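Local coordinates for protein metal transporter CNNM3 (Homo sapiens, PDB 6DFD) that probably takes part in magnesium efflux across membranes, this part of it being the cyclic nucleotide-binding homology domain, through which CNNM proteins dimerise, at residues L78-F89 / A185-V194; L50-S58 / E71-K79. The protein carries 6 engineered substitutions. All coordinates share one frame; numbering follows the deposited sequence.

Contact 1 of 2, residues L78-F89 / A185-V194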
loop_
_atom_site.group_PDB
_atom_site.type_symbol
_atom_site.label_atom_id
_atom_site.label_comp_id
_atom_site.label_asym_id
_atom_site.label_seq_id
_atom_site.Cartn_x
_atom_site.Cartn_y
_atom_site.Cartn_z
ATOM N N LEU A 78 2.695 -24.025 -1.761
ATOM C CA LEU A 78 1.446 -23.298 -1.565
ATOM C C LEU A 78 0.299 -24.216 -1.182
ATOM O O LEU A 78 -0.717 -23.739 -0.667
ATOM C CB LEU A 78 1.100 -22.538 -2.842
ATOM C CG LEU A 78 2.047 -21.406 -3.223
ATOM C CD1 LEU A 78 1.624 -20.843 -4.553
ATOM C CD2 LEU A 78 2.073 -20.309 -2.187
ATOM N N LYS A 79 0.429 -25.513 -1.431
ATOM C CA LYS A 79 -0.599 -26.476 -1.081
ATOM C C LYS A 79 -0.475 -26.980 0.349
ATOM O O LYS A 79 -1.371 -27.693 0.817
ATOM C CB LYS A 79 -0.545 -27.677 -2.033
ATOM C CG LYS A 79 -1.039 -27.406 -3.449
ATOM C CD LYS A 79 -0.999 -28.689 -4.264
ATOM C CE LYS A 79 -1.518 -28.496 -5.679
ATOM N NZ LYS A 79 -1.102 -29.642 -6.535
ATOM N N HIS A 80 0.601 -26.646 1.053
ATOM C CA HIS A 80 0.769 -27.170 2.399
ATOM C C HIS A 80 -0.227 -26.515 3.357
ATOM O O HIS A 80 -0.464 -25.303 3.280
ATOM C CB HIS A 80 2.193 -26.952 2.901
ATOM C CG HIS A 80 2.509 -27.730 4.137
ATOM N ND1 HIS A 80 1.991 -27.403 5.371
ATOM C CD2 HIS A 80 3.270 -28.833 4.329
ATOM C CE1 HIS A 80 2.427 -28.264 6.274
ATOM N NE2 HIS A 80 3.205 -29.142 5.667
ATOM N N PRO A 81 -0.820 -27.285 4.280
ATOM C CA PRO A 81 -1.821 -26.690 5.183
ATOM C C PRO A 81 -1.325 -25.481 5.961
ATOM O O PRO A 81 -2.086 -24.519 6.125
ATOM C CB PRO A 81 -2.178 -27.855 6.116
ATOM C CG PRO A 81 -1.917 -29.072 5.312
ATOM C CD PRO A 81 -0.742 -28.751 4.442
ATOM N N SER A 82 -0.085 -25.501 6.466
ATOM C CA SER A 82 0.390 -24.399 7.301
ATOM C C SER A 82 0.557 -23.102 6.516
ATOM O O SER A 82 0.582 -22.023 7.121
ATOM C CB SER A 82 1.711 -24.775 7.973
ATOM O OG SER A 82 2.752 -24.888 7.022
ATOM N N VAL A 83 0.652 -23.181 5.187
ATOM C CA VAL A 83 0.812 -21.986 4.362
ATOM C C VAL A 83 -0.524 -21.317 4.098
ATOM O O VAL A 83 -0.573 -20.119 3.782
ATOM C CB VAL A 83 1.528 -22.384 3.058
ATOM C CG1 VAL A 83 1.543 -21.245 2.041
ATOM C CG2 VAL A 83 2.938 -22.847 3.379
ATOM N N ASN A 84 -1.612 -22.053 4.243
ATOM C CA ASN A 84 -2.949 -21.542 3.994
ATOM C C ASN A 84 -3.532 -21.126 5.330
ATOM O O ASN A 84 -3.827 -21.978 6.172
ATOM C CB ASN A 84 -3.798 -22.601 3.307
ATOM C CG ASN A 84 -3.400 -22.783 1.864
ATOM O OD1 ASN A 84 -3.905 -22.082 0.989
ATOM N ND2 ASN A 84 -2.461 -23.700 1.608
ATOM N N GLN A 85 -3.693 -19.819 5.524
ATOM C CA GLN A 85 -4.100 -19.295 6.819
ATOM C C GLN A 85 -5.262 -18.338 6.626
ATOM O O GLN A 85 -5.573 -17.913 5.517
ATOM C CB GLN A 85 -2.943 -18.582 7.531
ATOM C CG GLN A 85 -1.693 -19.443 7.749
ATOM C CD GLN A 85 -1.760 -20.315 8.985
ATOM O OE1 GLN A 85 -2.781 -20.372 9.674
ATOM N NE2 GLN A 85 -0.658 -20.997 9.281
ATOM N N GLU A 86 -5.912 -17.997 7.726
ATOM C CA GLU A 86 -7.007 -17.049 7.687
ATOM C C GLU A 86 -6.843 -16.053 8.818
ATOM O O GLU A 86 -6.133 -16.294 9.798
ATOM C CB GLU A 86 -8.365 -17.753 7.812
ATOM C CG GLU A 86 -8.552 -18.475 9.143
ATOM C CD GLU A 86 -9.971 -18.975 9.354
ATOM O OE1 GLU A 86 -10.881 -18.522 8.626
ATOM O OE2 GLU A 86 -10.173 -19.822 10.247
ATOM N N VAL A 87 -7.529 -14.931 8.671
ATOM C CA VAL A 87 -7.806 -14.037 9.778
ATOM C C VAL A 87 -9.315 -13.985 9.894
ATOM O O VAL A 87 -10.005 -13.669 8.915
ATOM C CB VAL A 87 -7.202 -12.639 9.567
ATOM C CG1 VAL A 87 -7.695 -11.664 10.634
ATOM C CG2 VAL A 87 -5.683 -12.719 9.601
ATOM N N ARG A 88 -9.824 -14.356 11.060
ATOM C CA ARG A 88 -11.235 -14.212 11.380
ATOM C C ARG A 88 -11.422 -12.811 11.935
ATOM O O ARG A 88 -10.893 -12.480 13.002
ATOM C CB ARG A 88 -11.665 -15.272 12.384
ATOM C CG ARG A 88 -11.433 -16.675 11.892
ATOM C CD ARG A 88 -12.318 -17.639 12.643
ATOM N NE ARG A 88 -13.728 -17.339 12.412
ATOM C CZ ARG A 88 -14.727 -17.863 13.113
ATOM N NH1 ARG A 88 -14.472 -18.716 14.098
ATOM N NH2 ARG A 88 -15.980 -17.528 12.831
ATOM N N PHE A 89 -12.146 -11.978 11.203
ATOM C CA PHE A 89 -12.245 -10.579 11.564
ATOM C C PHE A 89 -13.327 -10.392 12.624
ATOM O O PHE A 89 -14.468 -10.833 12.448
ATOM C CB PHE A 89 -12.541 -9.737 10.325
ATOM C CG PHE A 89 -12.532 -8.275 10.590
ATOM C CD1 PHE A 89 -11.341 -7.614 10.795
ATOM C CD2 PHE A 89 -13.713 -7.562 10.660
ATOM C CE1 PHE A 89 -11.327 -6.260 11.056
ATOM C CE2 PHE A 89 -13.698 -6.210 10.922
ATOM C CZ PHE A 89 -12.505 -5.559 11.117
ATOM N N ALA A 185 -5.972 -6.222 9.164
ATOM C CA ALA A 185 -7.172 -6.702 8.499
ATOM C C ALA A 185 -8.319 -5.719 8.678
ATOM O O ALA A 185 -8.532 -5.186 9.772
ATOM C CB ALA A 185 -7.584 -8.055 9.064
ATOM N N LEU A 186 -9.064 -5.505 7.592
ATOM C CA LEU A 186 -10.327 -4.788 7.611
ATOM C C LEU A 186 -11.514 -5.706 7.361
ATOM O O LEU A 186 -12.659 -5.239 7.363
ATOM C CB LEU A 186 -10.313 -3.671 6.558
ATOM C CG LEU A 186 -9.180 -2.658 6.650
ATOM C CD1 LEU A 186 -9.302 -1.678 5.478
ATOM C CD2 LEU A 186 -9.199 -1.921 7.987
ATOM N N SER A 187 -11.269 -6.997 7.167
ATOM C CA SER A 187 -12.282 -7.986 6.830
ATOM C C SER A 187 -11.686 -9.346 7.144
ATOM O O SER A 187 -10.491 -9.458 7.419
ATOM C CB SER A 187 -12.679 -7.910 5.354
ATOM O OG SER A 187 -11.611 -8.382 4.525
ATOM N N ASP A 188 -12.515 -10.389 7.084
ATOM C CA ASP A 188 -11.949 -11.732 7.078
ATOM C C ASP A 188 -10.912 -11.813 5.971
ATOM O O ASP A 188 -11.122 -11.285 4.877
ATOM C CB ASP A 188 -13.012 -12.796 6.831
ATOM C CG ASP A 188 -13.988 -12.946 7.979
ATOM O OD1 ASP A 188 -13.693 -12.512 9.115
ATOM O OD2 ASP A 188 -15.051 -13.535 7.717
ATOM N N LEU A 189 -9.789 -12.466 6.255
ATOM C CA LEU A 189 -8.738 -12.638 5.262
ATOM C C LEU A 189 -8.507 -14.114 4.992
ATOM O O LEU A 189 -8.509 -14.929 5.919
ATOM C CB LEU A 189 -7.398 -12.027 5.705
ATOM C CG LEU A 189 -7.364 -10.563 6.136
ATOM C CD1 LEU A 189 -5.938 -10.175 6.494
ATOM C CD2 LEU A 189 -7.914 -9.659 5.044
ATOM N N GLN A 190 -8.275 -14.443 3.720
ATOM C CA GLN A 190 -7.691 -15.721 3.339
ATOM C C GLN A 190 -6.317 -15.434 2.757
ATOM O O GLN A 190 -6.196 -14.626 1.825
ATOM C CB GLN A 190 -8.566 -16.472 2.332
ATOM C CG GLN A 190 -8.154 -17.928 2.130
ATOM C CD GLN A 190 -8.350 -18.778 3.378
ATOM O OE1 GLN A 190 -9.332 -18.622 4.105
ATOM N NE2 GLN A 190 -7.407 -19.678 3.634
ATOM N N LEU A 191 -5.301 -16.112 3.303
ATOM C CA LEU A 191 -3.903 -15.732 3.163
ATOM C C LEU A 191 -3.039 -16.910 2.745
ATOM O O LEU A 191 -3.275 -18.055 3.149
ATOM C CB LEU A 191 -3.325 -15.212 4.498
ATOM C CG LEU A 191 -3.984 -14.013 5.170
ATOM C CD1 LEU A 191 -3.239 -13.694 6.437
ATOM C CD2 LEU A 191 -4.010 -12.815 4.245
ATOM N N ILE A 192 -2.001 -16.588 1.976
ATOM C CA ILE A 192 -0.808 -17.417 1.818
ATOM C C ILE A 192 0.254 -16.853 2.751
ATOM O O ILE A 192 0.572 -15.661 2.682
ATOM C CB ILE A 192 -0.320 -17.407 0.356
ATOM C CG1 ILE A 192 -1.347 -18.092 -0.548
ATOM C CG2 ILE A 192 1.063 -18.051 0.220
ATOM C CD1 ILE A 192 -1.610 -19.573 -0.204
ATOM N N LYS A 193 0.791 -17.691 3.636
ATOM C CA LYS A 193 1.834 -17.293 4.576
ATOM C C LYS A 193 3.032 -18.213 4.418
ATOM O O LYS A 193 2.928 -19.422 4.663
ATOM C CB LYS A 193 1.337 -17.355 6.017
ATOM C CG LYS A 193 2.341 -16.848 7.037
ATOM C CD LYS A 193 1.907 -17.200 8.461
ATOM C CE LYS A 193 2.533 -16.273 9.494
ATOM N NZ LYS A 193 2.048 -16.553 10.884
ATOM N N VAL A 194 4.175 -17.640 4.055
ATOM C CA VAL A 194 5.404 -18.404 3.854
ATOM C C VAL A 194 6.452 -17.866 4.810
ATOM O O VAL A 194 6.827 -16.689 4.728
ATOM C CB VAL A 194 5.894 -18.331 2.403
ATOM C CG1 VAL A 194 7.221 -19.086 2.252
ATOM C CG2 VAL A 194 4.842 -18.904 1.490
HETATM O O HOH W 1 -5.341 -19.785 2.212
HETATM O O HOH W 2 -7.254 -21.973 5.910
HETATM O O HOH W 3 -15.226 -13.285 11.088
#

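Contact 2 of 2, residues L50-S58 / E71-K79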
loop_
_atom_site.group_PDB
_atom_site.type_symbol
_atom_site.label_atom_id
_atom_site.label_comp_id
_atom_site.label_asym_id
_atom_site.label_seq_id
_atom_site.Cartn_x
_atom_site.Cartn_y
_atom_site.Cartn_z
ATOM N N LEU A 50 -4.890 -21.890 -6.274
ATOM C CA LEU A 50 -3.501 -22.061 -5.867
ATOM C C LEU A 50 -2.576 -22.084 -7.073
ATOM O O LEU A 50 -1.455 -21.571 -6.994
ATOM C CB LEU A 50 -3.342 -23.329 -5.031
ATOM C CG LEU A 50 -4.062 -23.246 -3.678
ATOM C CD1 LEU A 50 -3.866 -24.526 -2.868
ATOM C CD2 LEU A 50 -3.610 -22.033 -2.854
ATOM N N LEU A 51 -3.031 -22.642 -8.199
ATOM C CA LEU A 51 -2.236 -22.577 -9.426
ATOM C C LEU A 51 -2.077 -21.139 -9.903
ATOM O O LEU A 51 -0.982 -20.724 -10.305
ATOM C CB LEU A 51 -2.892 -23.429 -10.512
ATOM C CG LEU A 51 -2.179 -23.508 -11.862
ATOM C CD1 LEU A 51 -0.747 -24.034 -11.714
ATOM C CD2 LEU A 51 -2.994 -24.398 -12.812
ATOM N N ALA A 52 -3.163 -20.367 -9.899
ATOM C CA ALA A 52 -3.068 -18.957 -10.267
ATOM C C ALA A 52 -2.114 -18.219 -9.342
ATOM O O ALA A 52 -1.364 -17.333 -9.777
ATOM C CB ALA A 52 -4.444 -18.304 -10.213
ATOM N N THR A 53 -2.140 -18.568 -8.059
ATOM C CA THR A 53 -1.257 -17.930 -7.094
ATOM C C THR A 53 0.197 -18.264 -7.406
ATOM O O THR A 53 1.072 -17.390 -7.358
ATOM C CB THR A 53 -1.632 -18.376 -5.685
ATOM O OG1 THR A 53 -3.002 -18.024 -5.399
ATOM C CG2 THR A 53 -0.722 -17.723 -4.651
ATOM N N GLN A 54 0.471 -19.526 -7.732
ATOM C CA GLN A 54 1.833 -19.922 -8.086
ATOM C C GLN A 54 2.308 -19.184 -9.327
ATOM O O GLN A 54 3.394 -18.595 -9.323
ATOM C CB GLN A 54 1.909 -21.432 -8.294
ATOM C CG GLN A 54 3.281 -21.915 -8.741
ATOM C CD GLN A 54 3.362 -22.020 -10.227
ATOM O OE1 GLN A 54 2.643 -22.808 -10.836
ATOM N NE2 GLN A 54 4.217 -21.209 -10.837
ATOM N N ARG A 55 1.504 -19.183 -10.403
ATOM C CA ARG A 55 1.922 -18.473 -11.613
ATOM C C ARG A 55 2.184 -17.004 -11.315
ATOM O O ARG A 55 3.149 -16.410 -11.813
ATOM C CB ARG A 55 0.855 -18.571 -12.706
ATOM C CG ARG A 55 0.399 -19.957 -13.088
ATOM C CD ARG A 55 1.531 -20.814 -13.536
ATOM N NE ARG A 55 1.048 -21.974 -14.281
ATOM C CZ ARG A 55 1.748 -23.087 -14.449
ATOM N NH1 ARG A 55 2.957 -23.199 -13.914
ATOM N NH2 ARG A 55 1.238 -24.093 -15.151
ATOM N N PHE A 56 1.300 -16.391 -10.532
ATOM C CA PHE A 56 1.458 -14.984 -10.195
ATOM C C PHE A 56 2.779 -14.740 -9.489
ATOM O O PHE A 56 3.543 -13.853 -9.874
ATOM C CB PHE A 56 0.296 -14.540 -9.307
ATOM C CG PHE A 56 0.402 -13.119 -8.831
ATOM C CD1 PHE A 56 0.056 -12.071 -9.657
ATOM C CD2 PHE A 56 0.833 -12.834 -7.552
ATOM C CE1 PHE A 56 0.135 -10.757 -9.211
ATOM C CE2 PHE A 56 0.919 -11.520 -7.104
ATOM C CZ PHE A 56 0.564 -10.487 -7.932
ATOM N N LEU A 57 3.051 -15.504 -8.431
ATOM C CA LEU A 57 4.275 -15.283 -7.673
ATOM C C LEU A 57 5.499 -15.525 -8.542
ATOM O O LEU A 57 6.448 -14.738 -8.517
ATOM C CB LEU A 57 4.310 -16.186 -6.448
ATOM C CG LEU A 57 3.300 -15.870 -5.345
ATOM C CD1 LEU A 57 3.431 -16.917 -4.264
ATOM C CD2 LEU A 57 3.536 -14.476 -4.780
ATOM N N SER A 58 5.492 -16.612 -9.321
ATOM C CA SER A 58 6.641 -16.917 -10.168
ATOM C C SER A 58 6.914 -15.798 -11.160
ATOM O O SER A 58 8.075 -15.561 -11.528
ATOM C CB SER A 58 6.411 -18.229 -10.924
ATOM O OG SER A 58 6.259 -19.315 -10.027
ATOM N N GLU A 71 8.692 -23.853 -10.396
ATOM C CA GLU A 71 7.256 -23.643 -10.309
ATOM C C GLU A 71 6.579 -24.829 -9.644
ATOM O O GLU A 71 5.610 -24.666 -8.899
ATOM C CB GLU A 71 6.690 -23.399 -11.707
ATOM C CG GLU A 71 7.171 -22.111 -12.317
ATOM C CD GLU A 71 6.365 -21.714 -13.532
ATOM O OE1 GLU A 71 6.896 -21.796 -14.652
ATOM O OE2 GLU A 71 5.182 -21.327 -13.377
ATOM N N LYS A 72 7.095 -26.033 -9.883
ATOM C CA LYS A 72 6.514 -27.223 -9.272
ATOM C C LYS A 72 6.700 -27.212 -7.761
ATOM O O LYS A 72 5.775 -27.543 -7.007
ATOM C CB LYS A 72 7.154 -28.469 -9.891
ATOM C CG LYS A 72 6.677 -29.799 -9.331
ATOM C CD LYS A 72 7.692 -30.895 -9.634
ATOM C CE LYS A 72 7.041 -32.264 -9.742
ATOM N NZ LYS A 72 6.182 -32.581 -8.569
ATOM N N VAL A 73 7.900 -26.853 -7.302
ATOM C CA VAL A 73 8.170 -26.806 -5.867
ATOM C C VAL A 73 7.324 -25.722 -5.214
ATOM O O VAL A 73 6.764 -25.912 -4.127
ATOM C CB VAL A 73 9.671 -26.573 -5.624
ATOM C CG1 VAL A 73 9.948 -26.265 -4.153
ATOM C CG2 VAL A 73 10.458 -27.790 -6.060
ATOM N N LEU A 74 7.197 -24.575 -5.879
ATOM C CA LEU A 74 6.376 -23.506 -5.323
ATOM C C LEU A 74 4.927 -23.943 -5.200
ATOM O O LEU A 74 4.275 -23.690 -4.174
ATOM C CB LEU A 74 6.479 -22.255 -6.192
ATOM C CG LEU A 74 5.639 -21.065 -5.690
ATOM C CD1 LEU A 74 5.982 -20.708 -4.243
ATOM C CD2 LEU A 74 5.870 -19.868 -6.600
ATOM N N LEU A 75 4.388 -24.588 -6.238
ATOM C CA LEU A 75 2.997 -25.019 -6.145
ATOM C C LEU A 75 2.826 -25.997 -4.995
ATOM O O LEU A 75 1.887 -25.878 -4.195
ATOM C CB LEU A 75 2.539 -25.640 -7.465
ATOM C CG LEU A 75 1.068 -26.078 -7.498
ATOM C CD1 LEU A 75 0.133 -24.900 -7.289
ATOM C CD2 LEU A 75 0.757 -26.776 -8.809
ATOM N N HIS A 76 3.752 -26.948 -4.868
ATOM C CA HIS A 76 3.699 -27.881 -3.749
ATOM C C HIS A 76 3.728 -27.152 -2.408
ATOM O O HIS A 76 3.023 -27.537 -1.469
ATOM C CB HIS A 76 4.860 -28.868 -3.861
ATOM C CG HIS A 76 4.872 -29.919 -2.798
ATOM N ND1 HIS A 76 5.921 -30.071 -1.915
ATOM C CD2 HIS A 76 3.974 -30.883 -2.485
ATOM C CE1 HIS A 76 5.664 -31.078 -1.100
ATOM N NE2 HIS A 76 4.490 -31.589 -1.425
ATOM N N LEU A 77 4.545 -26.103 -2.290
ATOM C CA LEU A 77 4.608 -25.346 -1.042
ATOM C C LEU A 77 3.279 -24.666 -0.748
ATOM O O LEU A 77 2.784 -24.698 0.385
ATOM C CB LEU A 77 5.729 -24.309 -1.115
ATOM C CG LEU A 77 5.784 -23.271 0.012
ATOM C CD1 LEU A 77 6.077 -23.948 1.340
ATOM C CD2 LEU A 77 6.836 -22.212 -0.288
ATOM N N LEU A 78 2.695 -24.025 -1.761
ATOM C CA LEU A 78 1.446 -23.298 -1.565
ATOM C C LEU A 78 0.299 -24.216 -1.182
ATOM O O LEU A 78 -0.717 -23.739 -0.667
ATOM C CB LEU A 78 1.100 -22.538 -2.842
ATOM C CG LEU A 78 2.047 -21.406 -3.223
ATOM C CD1 LEU A 78 1.624 -20.843 -4.553
ATOM C CD2 LEU A 78 2.073 -20.309 -2.187
ATOM N N LYS A 79 0.429 -25.513 -1.431
ATOM C CA LYS A 79 -0.599 -26.476 -1.081
ATOM C C LYS A 79 -0.475 -26.980 0.349
ATOM O O LYS A 79 -1.371 -27.693 0.817
ATOM C CB LYS A 79 -0.545 -27.677 -2.033
ATOM C CG LYS A 79 -1.039 -27.406 -3.449
ATOM C CD LYS A 79 -0.999 -28.689 -4.264
ATOM C CE LYS A 79 -1.518 -28.496 -5.679
ATOM N NZ LYS A 79 -1.102 -29.642 -6.535
#

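Contact 1 of 2, residues L78-F89 / A185-V194
Leu78 opens the contact by pressing its CD2 methyl on Ile192 CG2 at 3.5 Å, tighter than usual carbon packing, the two side chains crossing at about a right angle. After the turn, Val83 sets CG1 against the same Ile192 methyl, while its carbonyl takes the amide of Lys193 in a nearly straight bond (N-H...O 164°), just ahead of the antiparallel ladder between strands 84-87 and 189-194. Asn84 turns its amide to the preceding turn: ND2 donates to Leu78 O (2.9 Å) and His80 O, and a water bridges its OD1 to Leu191 O. Gln85 and Leu191 form a hydrogen-bonded pair, as do Val87 and Leu189; Glu86 and Gln190 between them form a non-hydrogen-bonded one. Val87 is itself buried, packed on Leu189, with CG1 on Ala185 CB and CG2 4.1 Å from Leu191 CD1, a layer that Leu101 of strand 100-102 continues. Past the strand, Phe89 N meets Asp188 OD1 at 2.7 Å, nearly along the C-O axis of the carboxylate. With its CG anti to the backbone N (chi1 -175°), the Phe89 ring lies over the 186-187 peptide, Ser187 N standing 3.7 Å above its plane, and it also stacks with His99. An alanine here would keep the amide bond to Asp188 but would probably uncover the 186-187 peptide and leave His99 without its stacking partner. The chemistry implies an edge strand of the cupin-like barrel fixed mainly by backbone pairing, apolar around Val87, Leu189 and Leu191, with a water joining Asn84 to Leu191 across the strands.

Contact 2 of 2, residues L50-S58 / E71-K79
Gln54 is the knob of helix 50-58, inserted among Glu71, Leu74, Leu75 and Leu78 of helix 71-78. Its aliphatic part does the filling: CG lies 4.0 Å from Leu75 CB and 3.9 Å from Leu74 CD2. In return Leu78 enters the hole formed by Leu50, Thr53, Gln54 and Leu57, with CD1 3.6 Å from Gln54 N. These reciprocal knobs-into-holes are the tight part of a junction whose short axes approach to 9.3 Å at 131° between their directions. The packing continues inward, where Leu57 reaches Phe111 and Leu113 of strand 110-114. The looser side carries Leu51 and Lys79, whose side chains touch little; Leu51 CD1 stays 4.3 Å from Leu75 CD2, and the exposed Lys79 lays only its CG near Leu50 CD1.

Polar contacts gather at the Glu71 end. The Gln54 chain bends sharply at chi2 (-94°), turning the amide back so that NE2 donates within its own plane to two acceptors: Glu71 OE2 at 2.7 Å, through the anti lone pair of that oxygen, and Ser58 OG at 2.9 Å. From the solvent side, the exposed Arg55 adds a bent salt-bridge bond, NH1 to Glu71 OE2 at 3.0 Å, coming from above the carboxylate plane (59° out of it), while Leu51 CD1 lies over one face of the guanidinium. The twofold donation by NE2 fixes the rotation of a buried amide. The chemistry implies a leucine-lined helix junction locked at one end by a glutamine that is both packing knob and polar clamp, with the arginine probably favouring a charged Glu71.

Leu78 and Lys79 belong to both contacts, since helix 71-78 runs on through the turn into strand 84-87; the centres lie about 15 Å apart. Contact 1, with its centre about 8 Å from that of the chain, belongs to the barrel itself and rests on regular backbone bonding between strands far apart in sequence. Contact 2, about 13 Å out, joins two neighbouring helices against the barrel; it has no backbone hydrogen bonds between its segments. Both are partly buried. Their seam is mainly apolar, Leu50 CD2 meeting Ile192 CD1 at 4.1 Å, with the Asn84 bond to Leu78 O beside it. Contact 1 adds waters to its backbone ladder, whereas contact 2 gathers polar bonds on one carboxylate oxygen.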